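Local coordinates for pesticidal crystal protein Cry2Aa (Bacillus thuringiensis serovar kurstaki, PDB 1I5P) that kills dipteran and lepidopteran larvae by binding to their midgut epithelial cells and promoting colloid-osmotic lysis, at residues L62-S67 / L74-G79; E96-Q99 / R104-T107; A532-R537 / M620-V625. All coordinates share one frame; numbering follows the deposited sequence.

Interaction 1. Residues L62-S67 / L74-G79; sequences LKKVGS and LSELWG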
ATOM      1  N   LEU A  62      -5.622  -1.392 -11.278  1.00 11.80           N
ATOM      2  CA  LEU A  62      -5.093  -0.036 -11.161  1.00 12.54           C
ATOM      3  C   LEU A  62      -5.045   0.623 -12.543  1.00 13.12           C
ATOM      4  O   LEU A  62      -5.415   1.783 -12.694  1.00 13.73           O
ATOM      5  CB  LEU A  62      -3.685  -0.065 -10.548  1.00 10.72           C
ATOM      6  CG  LEU A  62      -3.581  -0.243  -9.022  1.00 11.50           C
ATOM      7  CD1 LEU A  62      -2.152  -0.581  -8.624  1.00 11.11           C
ATOM      8  CD2 LEU A  62      -4.050   1.033  -8.330  1.00 11.89           C
ATOM      9  N   LYS A  63      -4.611  -0.131 -13.549  1.00 12.85           N
ATOM     10  CA  LYS A  63      -4.522   0.387 -14.913  1.00 14.43           C
ATOM     11  C   LYS A  63      -5.880   0.615 -15.581  1.00 14.01           C
ATOM     12  O   LYS A  63      -6.018   1.500 -16.424  1.00 13.47           O
ATOM     13  CB  LYS A  63      -3.672  -0.550 -15.770  1.00 14.60           C
ATOM     14  CG  LYS A  63      -2.182  -0.466 -15.473  1.00 16.25           C
ATOM     15  CD  LYS A  63      -1.382  -1.400 -16.360  1.00 14.83           C
ATOM     16  CE  LYS A  63       0.107  -1.122 -16.250  1.00 18.80           C
ATOM     17  NZ  LYS A  63       0.512   0.166 -16.881  1.00 19.59           N
ATOM     18  N   LYS A  64      -6.876  -0.189 -15.217  1.00 14.59           N
ATOM     19  CA  LYS A  64      -8.214  -0.030 -15.778  1.00 14.04           C
ATOM     20  C   LYS A  64      -8.822   1.274 -15.278  1.00 14.03           C
ATOM     21  O   LYS A  64      -9.412   2.040 -16.044  1.00 11.79           O
ATOM     22  CB  LYS A  64      -9.114  -1.199 -15.369  1.00 13.72           C
ATOM     23  CG  LYS A  64      -8.935  -2.450 -16.214  1.00 13.49           C
ATOM     24  CD  LYS A  64      -9.358  -2.202 -17.659  1.00 14.11           C
ATOM     25  CE  LYS A  64      -9.285  -3.480 -18.485  1.00 17.15           C
ATOM     26  NZ  LYS A  64      -9.624  -3.247 -19.914  1.00 17.88           N
ATOM     27  N   VAL A  65      -8.675   1.514 -13.980  1.00 13.40           N
ATOM     28  CA  VAL A  65      -9.198   2.717 -13.341  1.00 12.76           C
ATOM     29  C   VAL A  65      -8.359   3.931 -13.745  1.00 12.14           C
ATOM     30  O   VAL A  65      -8.865   5.052 -13.839  1.00  8.81           O
ATOM     31  CB  VAL A  65      -9.154   2.576 -11.800  1.00 13.51           C
ATOM     32  CG1 VAL A  65      -9.511   3.903 -11.126  1.00 16.14           C
ATOM     33  CG2 VAL A  65     -10.109   1.479 -11.352  1.00 14.88           C
ATOM     34  N   GLY A  66      -7.075   3.689 -13.983  1.00 11.00           N
ATOM     35  CA  GLY A  66      -6.161   4.759 -14.345  1.00 13.23           C
ATOM     36  C   GLY A  66      -6.264   5.266 -15.769  1.00 14.24           C
ATOM     37  O   GLY A  66      -5.578   6.213 -16.140  1.00 15.40           O
ATOM     38  N   SER A  67      -7.126   4.649 -16.569  1.00 14.82           N
ATOM     39  CA  SER A  67      -7.283   5.061 -17.963  1.00 16.89           C
ATOM     40  C   SER A  67      -8.730   4.985 -18.449  1.00 15.07           C
ATOM     41  O   SER A  67      -9.419   3.990 -18.232  1.00 13.42           O
ATOM     42  CB  SER A  67      -6.393   4.199 -18.855  1.00 17.17           C
ATOM     43  OG  SER A  67      -6.658   4.466 -20.216  1.00 26.13           O
ATOM     44  N   LEU A  74     -14.226  -7.131 -16.765  1.00 16.24           N
ATOM     45  CA  LEU A  74     -14.511  -8.557 -16.622  1.00 16.37           C
ATOM     46  C   LEU A  74     -13.901  -9.545 -17.612  1.00 15.86           C
ATOM     47  O   LEU A  74     -13.395 -10.588 -17.203  1.00 14.81           O
ATOM     48  CB  LEU A  74     -16.022  -8.793 -16.547  1.00 16.35           C
ATOM     49  CG  LEU A  74     -16.386 -10.136 -15.892  1.00 18.65           C
ATOM     50  CD1 LEU A  74     -15.936 -10.114 -14.428  1.00 14.92           C
ATOM     51  CD2 LEU A  74     -17.882 -10.398 -15.989  1.00 15.51           C
ATOM     52  N   SER A  75     -13.937  -9.238 -18.904  1.00 17.12           N
ATOM     53  CA  SER A  75     -13.383 -10.169 -19.885  1.00 19.97           C
ATOM     54  C   SER A  75     -11.882 -10.401 -19.721  1.00 19.16           C
ATOM     55  O   SER A  75     -11.429 -11.543 -19.704  1.00 19.89           O
ATOM     56  CB  SER A  75     -13.673  -9.695 -21.307  1.00 20.09           C
ATOM     57  OG  SER A  75     -13.216 -10.661 -22.231  1.00 22.67           O
ATOM     58  N   GLU A  76     -11.110  -9.328 -19.602  1.00 17.87           N
ATOM     59  CA  GLU A  76      -9.673  -9.478 -19.440  1.00 16.64           C
ATOM     60  C   GLU A  76      -9.341  -9.996 -18.047  1.00 15.04           C
ATOM     61  O   GLU A  76      -8.411 -10.779 -17.879  1.00 15.95           O
ATOM     62  CB  GLU A  76      -8.968  -8.147 -19.719  1.00 17.77           C
ATOM     63  CG  GLU A  76      -8.992  -7.771 -21.197  1.00 21.48           C
ATOM     64  CD  GLU A  76      -8.527  -6.351 -21.470  1.00 24.08           C
ATOM     65  OE1 GLU A  76      -8.619  -5.911 -22.635  1.00 28.58           O
ATOM     66  OE2 GLU A  76      -8.072  -5.677 -20.527  1.00 25.36           O
ATOM     67  N   LEU A  77     -10.108  -9.574 -17.048  1.00 14.04           N
ATOM     68  CA  LEU A  77      -9.866 -10.039 -15.691  1.00 15.03           C
ATOM     69  C   LEU A  77      -9.952 -11.561 -15.649  1.00 14.54           C
ATOM     70  O   LEU A  77      -9.084 -12.230 -15.087  1.00 14.98           O
ATOM     71  CB  LEU A  77     -10.889  -9.451 -14.723  1.00 11.76           C
ATOM     72  CG  LEU A  77     -10.847 -10.057 -13.317  1.00 13.68           C
ATOM     73  CD1 LEU A  77      -9.464  -9.865 -12.699  1.00 13.22           C
ATOM     74  CD2 LEU A  77     -11.918  -9.406 -12.460  1.00 10.45           C
ATOM     75  N   TRP A  78     -11.014 -12.092 -16.250  1.00 16.60           N
ATOM     76  CA  TRP A  78     -11.249 -13.533 -16.310  1.00 16.79           C
ATOM     77  C   TRP A  78     -10.037 -14.235 -16.914  1.00 15.98           C
ATOM     78  O   TRP A  78      -9.627 -15.304 -16.451  1.00 15.13           O
ATOM     79  CB  TRP A  78     -12.487 -13.824 -17.171  1.00 18.53           C
ATOM     80  CG  TRP A  78     -12.828 -15.280 -17.313  1.00 20.26           C
ATOM     81  CD1 TRP A  78     -13.650 -16.013 -16.505  1.00 21.90           C
ATOM     82  CD2 TRP A  78     -12.362 -16.179 -18.328  1.00 22.58           C
ATOM     83  NE1 TRP A  78     -13.730 -17.308 -16.955  1.00 22.21           N
ATOM     84  CE2 TRP A  78     -12.947 -17.438 -18.072  1.00 22.56           C
ATOM     85  CE3 TRP A  78     -11.506 -16.043 -19.430  1.00 23.34           C
ATOM     86  CZ2 TRP A  78     -12.706 -18.556 -18.878  1.00 22.96           C
ATOM     87  CZ3 TRP A  78     -11.266 -17.154 -20.232  1.00 23.79           C
ATOM     88  CH2 TRP A  78     -11.865 -18.396 -19.949  1.00 22.74           C
ATOM     89  N   GLY A  79      -9.462 -13.619 -17.943  1.00 16.39           N
ATOM     90  CA  GLY A  79      -8.307 -14.193 -18.619  1.00 15.50           C
ATOM     91  C   GLY A  79      -7.038 -14.227 -17.787  1.00 15.19           C
ATOM     92  O   GLY A  79      -6.104 -14.958 -18.107  1.00 15.10           O
TER
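Lys64 and Glu76 are joined by a salt bridge that links the end of helix 53-65 to helix 74-81. The backbones stay well apart, the closest approach of CA atoms being 10.1 Å, from Lys64 to Leu77. The CB of Lys64 leaves its helix in the direction of segment 74-79, and CG lies beside the backbone N, opposite the carbonyl carbon. A bend at CB-CG (chi2 -65°) follows, and from there the chain runs extended through CD and CE to the ammonium group. CB, CG and CD come within 4.2 Å of no atom of segment 74-79, though the side chain also touches Ile73 in the connecting loop. Contact with Glu76 begins at CE, which lies 3.2 Å from Glu76 OE2. The tip does the bonding: Lys64 NZ donates to Glu76 OE2 at 2.9 Å, whereas Glu76 OE1 is 3.9 Å from Lys64 NZ, so the carboxylate is gripped through one oxygen. The two helices follow each other in the helical bundle of the delta-endotoxin N-terminal domain, and the bridge ties the C-terminal end of the first to the first turn of the second, at the surface. The nitrogen meets OE2 from above the carboxylate plane, 54° out of it. Glu76, extended beyond CG, also rests on Phe60 of helix 53-65. Lys64 NZ makes a second hydrogen bond, to Arg72 O in the connecting loop.

Interaction 2. Residues E96-Q99 / R104-T107; sequences ETEQ and RLNT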
ATOM      1  N   GLU A  96      -1.804 -21.822  -0.822  1.00 14.45           N
ATOM      2  CA  GLU A  96      -0.679 -21.088  -0.258  1.00 14.04           C
ATOM      3  C   GLU A  96      -1.155 -20.303   0.959  1.00 13.98           C
ATOM      4  O   GLU A  96      -0.372 -20.011   1.858  1.00 14.30           O
ATOM      5  CB  GLU A  96      -0.060 -20.149  -1.294  1.00 13.99           C
ATOM      6  CG  GLU A  96       0.576 -20.885  -2.465  1.00 13.56           C
ATOM      7  CD  GLU A  96       1.711 -20.108  -3.103  1.00 13.90           C
ATOM      8  OE1 GLU A  96       2.742 -19.912  -2.433  1.00 12.88           O
ATOM      9  OE2 GLU A  96       1.572 -19.697  -4.276  1.00 14.26           O
ATOM     10  N   THR A  97      -2.439 -19.956   0.982  1.00 13.36           N
ATOM     11  CA  THR A  97      -2.997 -19.236   2.116  1.00 14.05           C
ATOM     12  C   THR A  97      -3.071 -20.219   3.284  1.00 15.31           C
ATOM     13  O   THR A  97      -2.802 -19.860   4.431  1.00 16.07           O
ATOM     14  CB  THR A  97      -4.410 -18.703   1.805  1.00 14.16           C
ATOM     15  OG1 THR A  97      -4.342 -17.797   0.697  1.00 13.88           O
ATOM     16  CG2 THR A  97      -4.989 -17.973   3.014  1.00 11.56           C
ATOM     17  N   GLU A  98      -3.435 -21.464   2.979  1.00 14.62           N
ATOM     18  CA  GLU A  98      -3.518 -22.502   4.001  1.00 16.12           C
ATOM     19  C   GLU A  98      -2.141 -22.706   4.610  1.00 15.54           C
ATOM     20  O   GLU A  98      -2.001 -22.836   5.824  1.00 15.48           O
ATOM     21  CB  GLU A  98      -4.005 -23.829   3.402  1.00 16.34           C
ATOM     22  CG  GLU A  98      -5.505 -23.908   3.187  1.00 17.90           C
ATOM     23  CD  GLU A  98      -5.982 -25.288   2.744  1.00 20.39           C
ATOM     24  OE1 GLU A  98      -7.190 -25.565   2.886  1.00 22.14           O
ATOM     25  OE2 GLU A  98      -5.164 -26.095   2.249  1.00 23.67           O
ATOM     26  N   GLN A  99      -1.123 -22.733   3.759  1.00 15.30           N
ATOM     27  CA  GLN A  99       0.232 -22.927   4.239  1.00 16.59           C
ATOM     28  C   GLN A  99       0.705 -21.730   5.060  1.00 16.88           C
ATOM     29  O   GLN A  99       1.349 -21.896   6.095  1.00 17.43           O
ATOM     30  CB  GLN A  99       1.182 -23.173   3.064  1.00 18.37           C
ATOM     31  CG  GLN A  99       2.600 -23.569   3.480  1.00 19.55           C
ATOM     32  CD  GLN A  99       3.355 -24.271   2.364  1.00 20.89           C
ATOM     33  OE1 GLN A  99       2.809 -24.502   1.286  1.00 24.17           O
ATOM     34  NE2 GLN A  99       4.613 -24.617   2.619  1.00 16.65           N
ATOM     35  N   ARG A 104      -6.433 -25.107   7.618  1.00 26.52           N
ATOM     36  CA  ARG A 104      -6.934 -25.912   6.519  1.00 27.65           C
ATOM     37  C   ARG A 104      -8.449 -25.994   6.530  1.00 26.42           C
ATOM     38  O   ARG A 104      -9.072 -25.993   7.589  1.00 27.14           O
ATOM     39  CB  ARG A 104      -6.351 -27.323   6.592  1.00 30.58           C
ATOM     40  CG  ARG A 104      -4.930 -27.435   6.073  1.00 37.69           C
ATOM     41  CD  ARG A 104      -4.878 -28.455   4.949  1.00 43.10           C
ATOM     42  NE  ARG A 104      -5.877 -28.145   3.930  1.00 47.82           N
ATOM     43  CZ  ARG A 104      -6.657 -29.048   3.343  1.00 48.59           C
ATOM     44  NH1 ARG A 104      -6.557 -30.330   3.668  1.00 48.58           N
ATOM     45  NH2 ARG A 104      -7.546 -28.664   2.435  1.00 46.15           N
ATOM     46  N   LEU A 105      -9.040 -26.051   5.343  1.00 24.87           N
ATOM     47  CA  LEU A 105     -10.486 -26.167   5.231  1.00 24.61           C
ATOM     48  C   LEU A 105     -10.820 -27.624   5.492  1.00 25.85           C
ATOM     49  O   LEU A 105      -9.968 -28.493   5.301  1.00 25.70           O
ATOM     50  CB  LEU A 105     -10.946 -25.828   3.814  1.00 23.55           C
ATOM     51  CG  LEU A 105     -10.793 -24.408   3.279  1.00 22.58           C
ATOM     52  CD1 LEU A 105     -11.277 -24.370   1.832  1.00 21.25           C
ATOM     53  CD2 LEU A 105     -11.594 -23.447   4.138  1.00 19.90           C
ATOM     54  N   ASN A 106     -12.040 -27.909   5.932  1.00 24.41           N
ATOM     55  CA  ASN A 106     -12.397 -29.303   6.129  1.00 25.98           C
ATOM     56  C   ASN A 106     -12.695 -29.836   4.730  1.00 26.68           C
ATOM     57  O   ASN A 106     -12.792 -29.061   3.772  1.00 25.47           O
ATOM     58  CB  ASN A 106     -13.614 -29.447   7.044  1.00 23.41           C
ATOM     59  CG  ASN A 106     -14.851 -28.786   6.487  1.00 25.00           C
ATOM     60  OD1 ASN A 106     -14.831 -28.204   5.402  1.00 25.41           O
ATOM     61  ND2 ASN A 106     -15.947 -28.872   7.232  1.00 26.09           N
ATOM     62  N   THR A 107     -12.840 -31.148   4.607  1.00 27.57           N
ATOM     63  CA  THR A 107     -13.087 -31.764   3.310  1.00 29.40           C
ATOM     64  C   THR A 107     -14.349 -31.271   2.597  1.00 28.75           C
ATOM     65  O   THR A 107     -14.352 -31.126   1.375  1.00 25.70           O
ATOM     66  CB  THR A 107     -13.148 -33.299   3.444  1.00 32.06           C
ATOM     67  OG1 THR A 107     -12.898 -33.900   2.167  1.00 35.79           O
ATOM     68  CG2 THR A 107     -14.513 -33.739   3.950  1.00 33.36           C
TER
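The carboxylate of Glu98, near the end of helix 88-101, receives N-H groups from both the backbone of Leu105 and the side chain of Arg104, with which it forms a salt bridge. The close-packed, buried part centres on OE1. Leu105 N donates to Glu98 OE1 at 3.1 Å in a nearly straight bond of 169°, approaching from above the carboxylate plane. Arg104 NH2 reaches the same oxygen, Glu98 OE1, at 3.2 Å, along its syn lone pair and within the guanidinium plane, as part of the salt bridge. Leu105 CG lies against this oxygen too, 3.8 Å from Glu98 OE1. Beyond it Leu105 packs on Leu173, and Glu98 on Leu172, so helix 170-193 backs this side of the contact.

The other side belongs to an exposed residue, and its geometry is poorer. Arg104 NE lies only 2.7 Å from Glu98 OE2, the closest pair of the salt bridge, but this bond is bent (133°) and weak. The carboxylate and guanidinium planes stand 61° apart, so the pair is not a coplanar bidentate bridge. Bends at chi2 and chi3 turn the arginine chain so that the guanidinium edge meets the Glu98 carboxyl carbon. Segment 104-107 is the loop that runs into helix 107-135, whose N-cap is Asn106; the contact thus pins a helix-to-helix connection of the N-terminal bundle. With Leu105 N and Arg104 NH2 on OE1, Arg104 NE near OE2, and Arg95 in a long, weak ion pair with OE2, Glu98 is probably charged despite its burial.

Interaction 3. Residues A532-R537 / M620-V625; sequences ARYTLR and MNIMFV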
ATOM      1  N   ALA A 532      -2.850  21.675   5.985  1.00 14.14           N
ATOM      2  CA  ALA A 532      -1.922  20.738   5.377  1.00 14.62           C
ATOM      3  C   ALA A 532      -1.662  21.222   3.953  1.00 15.26           C
ATOM      4  O   ALA A 532      -2.590  21.339   3.147  1.00 15.91           O
ATOM      5  CB  ALA A 532      -2.524  19.327   5.357  1.00 10.78           C
ATOM      6  N   ARG A 533      -0.406  21.525   3.648  1.00 15.39           N
ATOM      7  CA  ARG A 533      -0.060  21.987   2.316  1.00 14.82           C
ATOM      8  C   ARG A 533       0.555  20.887   1.469  1.00 15.16           C
ATOM      9  O   ARG A 533       1.394  20.123   1.940  1.00 14.94           O
ATOM     10  CB  ARG A 533       0.920  23.162   2.376  1.00 14.38           C
ATOM     11  CG  ARG A 533       1.627  23.404   1.037  1.00 14.34           C
ATOM     12  CD  ARG A 533       2.340  24.734   0.983  1.00 17.71           C
ATOM     13  NE  ARG A 533       1.392  25.844   1.009  1.00 18.27           N
ATOM     14  CZ  ARG A 533       1.738  27.123   0.920  1.00 20.62           C
ATOM     15  NH1 ARG A 533       3.016  27.459   0.800  1.00 20.31           N
ATOM     16  NH2 ARG A 533       0.805  28.065   0.936  1.00 20.49           N
ATOM     17  N   TYR A 534       0.139  20.834   0.209  1.00 15.03           N
ATOM     18  CA  TYR A 534       0.651  19.864  -0.747  1.00 13.53           C
ATOM     19  C   TYR A 534       1.127  20.617  -1.980  1.00 14.41           C
ATOM     20  O   TYR A 534       0.570  21.655  -2.340  1.00 11.32           O
ATOM     21  CB  TYR A 534      -0.439  18.865  -1.133  1.00 15.39           C
ATOM     22  CG  TYR A 534      -0.993  18.120   0.055  1.00 14.64           C
ATOM     23  CD1 TYR A 534      -1.970  18.691   0.862  1.00 12.52           C
ATOM     24  CD2 TYR A 534      -0.486  16.875   0.414  1.00 15.29           C
ATOM     25  CE1 TYR A 534      -2.429  18.045   2.007  1.00 15.00           C
ATOM     26  CE2 TYR A 534      -0.938  16.219   1.557  1.00 16.86           C
ATOM     27  CZ  TYR A 534      -1.905  16.813   2.347  1.00 13.43           C
ATOM     28  OH  TYR A 534      -2.319  16.189   3.498  1.00 14.78           O
ATOM     29  N   THR A 535       2.168  20.095  -2.618  1.00 14.11           N
ATOM     30  CA  THR A 535       2.715  20.727  -3.810  1.00 14.19           C
ATOM     31  C   THR A 535       2.794  19.731  -4.956  1.00 13.74           C
ATOM     32  O   THR A 535       3.278  18.606  -4.793  1.00 11.04           O
ATOM     33  CB  THR A 535       4.114  21.303  -3.540  1.00 13.06           C
ATOM     34  OG1 THR A 535       4.057  22.156  -2.395  1.00 12.87           O
ATOM     35  CG2 THR A 535       4.600  22.117  -4.744  1.00 15.05           C
ATOM     36  N   LEU A 536       2.328  20.158  -6.123  1.00 13.07           N
ATOM     37  CA  LEU A 536       2.329  19.294  -7.289  1.00 13.07           C
ATOM     38  C   LEU A 536       2.830  20.022  -8.534  1.00 14.48           C
ATOM     39  O   LEU A 536       2.730  21.250  -8.640  1.00 11.80           O
ATOM     40  CB  LEU A 536       0.911  18.767  -7.524  1.00 14.06           C
ATOM     41  CG  LEU A 536      -0.133  19.797  -7.953  1.00 16.92           C
ATOM     42  CD1 LEU A 536      -0.237  19.777  -9.468  1.00 15.47           C
ATOM     43  CD2 LEU A 536      -1.489  19.483  -7.341  1.00 15.41           C
ATOM     44  N   ARG A 537       3.365  19.247  -9.475  1.00 14.25           N
ATOM     45  CA  ARG A 537       3.877  19.777 -10.730  1.00 14.18           C
ATOM     46  C   ARG A 537       2.744  19.645 -11.747  1.00 14.80           C
ATOM     47  O   ARG A 537       2.430  18.537 -12.188  1.00 15.21           O
ATOM     48  CB  ARG A 537       5.091  18.959 -11.180  1.00 16.02           C
ATOM     49  CG  ARG A 537       5.816  19.519 -12.393  1.00 18.15           C
ATOM     50  CD  ARG A 537       6.503  20.822 -12.049  1.00 20.36           C
ATOM     51  NE  ARG A 537       7.252  21.367 -13.173  1.00 23.28           N
ATOM     52  CZ  ARG A 537       8.018  22.450 -13.099  1.00 23.26           C
ATOM     53  NH1 ARG A 537       8.137  23.101 -11.949  1.00 21.41           N
ATOM     54  NH2 ARG A 537       8.656  22.884 -14.175  1.00 24.43           N
ATOM     55  N   MET A 620      -8.509  11.577   4.063  1.00 14.63           N
ATOM     56  CA  MET A 620      -8.166  10.267   3.515  1.00 13.06           C
ATOM     57  C   MET A 620      -7.526  10.191   2.133  1.00 12.93           C
ATOM     58  O   MET A 620      -6.611   9.390   1.921  1.00 12.80           O
ATOM     59  CB  MET A 620      -9.405   9.379   3.580  1.00 13.97           C
ATOM     60  CG  MET A 620      -9.921   9.236   5.008  1.00 12.29           C
ATOM     61  SD  MET A 620     -11.525   8.462   5.105  1.00 12.97           S
ATOM     62  CE  MET A 620     -11.049   6.754   4.796  1.00 10.51           C
ATOM     63  N   ASN A 621      -8.010  10.991   1.185  1.00 11.71           N
ATOM     64  CA  ASN A 621      -7.422  10.994  -0.149  1.00 12.17           C
ATOM     65  C   ASN A 621      -7.671  12.312  -0.860  1.00 13.13           C
ATOM     66  O   ASN A 621      -8.651  13.011  -0.597  1.00 12.06           O
ATOM     67  CB  ASN A 621      -7.971   9.851  -1.013  1.00 11.97           C
ATOM     68  CG  ASN A 621      -6.942   9.341  -2.034  1.00 15.61           C
ATOM     69  OD1 ASN A 621      -5.965  10.026  -2.355  1.00 11.81           O
ATOM     70  ND2 ASN A 621      -7.166   8.131  -2.547  1.00 12.22           N
ATOM     71  N   ILE A 622      -6.761  12.636  -1.767  1.00 13.16           N
ATOM     72  CA  ILE A 622      -6.842  13.852  -2.554  1.00 13.93           C
ATOM     73  C   ILE A 622      -6.864  13.367  -3.991  1.00 14.24           C
ATOM     74  O   ILE A 622      -5.899  12.762  -4.462  1.00 15.73           O
ATOM     75  CB  ILE A 622      -5.597  14.746  -2.318  1.00 13.97           C
ATOM     76  CG1 ILE A 622      -5.505  15.125  -0.837  1.00 13.53           C
ATOM     77  CG2 ILE A 622      -5.671  16.002  -3.184  1.00 11.44           C
ATOM     78  CD1 ILE A 622      -4.145  15.696  -0.428  1.00 13.28           C
ATOM     79  N   MET A 623      -7.958  13.613  -4.694  1.00 13.54           N
ATOM     80  CA  MET A 623      -8.032  13.153  -6.069  1.00 18.10           C
ATOM     81  C   MET A 623      -8.493  14.187  -7.073  1.00 16.04           C
ATOM     82  O   MET A 623      -9.507  14.860  -6.878  1.00 15.78           O
ATOM     83  CB  MET A 623      -8.922  11.914  -6.171  1.00 19.58           C
ATOM     84  CG  MET A 623     -10.205  12.028  -5.412  1.00 29.28           C
ATOM     85  SD  MET A 623     -10.141  11.089  -3.888  1.00 32.70           S
ATOM     86  CE  MET A 623     -11.888  10.758  -3.685  1.00 26.54           C
ATOM     87  N   PHE A 624      -7.714  14.309  -8.145  1.00 15.31           N
ATOM     88  CA  PHE A 624      -8.013  15.231  -9.231  1.00 14.46           C
ATOM     89  C   PHE A 624      -8.617  14.385 -10.342  1.00 14.13           C
ATOM     90  O   PHE A 624      -7.992  13.440 -10.833  1.00 12.75           O
ATOM     91  CB  PHE A 624      -6.743  15.926  -9.719  1.00 15.40           C
ATOM     92  CG  PHE A 624      -6.069  16.755  -8.666  1.00 16.76           C
ATOM     93  CD1 PHE A 624      -5.290  16.156  -7.690  1.00 16.33           C
ATOM     94  CD2 PHE A 624      -6.243  18.135  -8.631  1.00 18.27           C
ATOM     95  CE1 PHE A 624      -4.687  16.916  -6.691  1.00 16.95           C
ATOM     96  CE2 PHE A 624      -5.642  18.908  -7.628  1.00 15.75           C
ATOM     97  CZ  PHE A 624      -4.865  18.291  -6.659  1.00 16.57           C
ATOM     98  N   VAL A 625      -9.838  14.727 -10.724  1.00 13.06           N
ATOM     99  CA  VAL A 625     -10.551  13.985 -11.747  1.00 14.49           C
ATOM    100  C   VAL A 625     -10.896  14.889 -12.929  1.00 13.64           C
ATOM    101  O   VAL A 625     -11.262  16.050 -12.742  1.00 13.82           O
ATOM    102  CB  VAL A 625     -11.847  13.392 -11.142  1.00 14.97           C
ATOM    103  CG1 VAL A 625     -12.567  12.533 -12.164  1.00 16.95           C
ATOM    104  CG2 VAL A 625     -11.494  12.579  -9.893  1.00 13.82           C
TER
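The Tyr534 ring carries Ile622 CD1 on one face: the methyl sits 3.6 Å from the centroid of the Tyr534 ring and 6° off its normal, a CH-pi contact almost exactly over the centre. Distances from Ile622 CD1 to the Tyr534 ring carbons confirm this, running only from 3.7 Å at CZ to 4.0 Å at CG. The Phe624 ring is met differently, by Leu536 CD2 approaching obliquely, 3.6 Å from Phe624 CZ; the same ring stacks with Phe494. These are contacts across the core of the lectin-like jelly-roll sandwich that forms the C-terminal domain. Strands 530-537 and 617-626 belong to different sheets, and the CA atoms of Tyr534 and Ile622 are 9.8 Å apart, a separation bridged entirely by side chains.

Tyr534, Leu536, Ile622 and Phe624, at every second position of their strands, turn CB toward the facing strand and are all buried. Leu536 and Phe624 come at each other from opposite directions; a chi1 of 68° leaves the leucine CG between backbone N and carbonyl carbon, and from there CD2 reaches Phe624 CZ. Ile496 of strand 493-496 touches Tyr534, Ile622 and Phe624 and adds to the packing. The hydroxyl of the buried Tyr534 hydrogen-bonds to Pro498 O. Where strand 617-626 pairs with strand 541-550, Met620 and Asn621 both face Arg548 in a classic beta bulge, and Asn621 OD1 accepts a weak hydrogen bond from Ile622 N at 2.8 Å.

Interactions 1 and 2 both lie in the N-terminal helical bundle, on consecutive stages of the chain, with centres about 29 Å apart; interaction 3 belongs to the C-terminal beta sandwich, its centre about 42 Å from that of interaction 2 and beyond the chain's centre. No element is shared among the three. Chemistry follows position: interaction 1 is a surface ion pair between two helix segments, interaction 2 a buried acid gripped by a loop backbone N-H and an exposed arginine, and interaction 3 an apolar core contact between sheets. The first two close chain ranges only a few residues apart, whereas the third joins segments more than eighty residues apart in sequence.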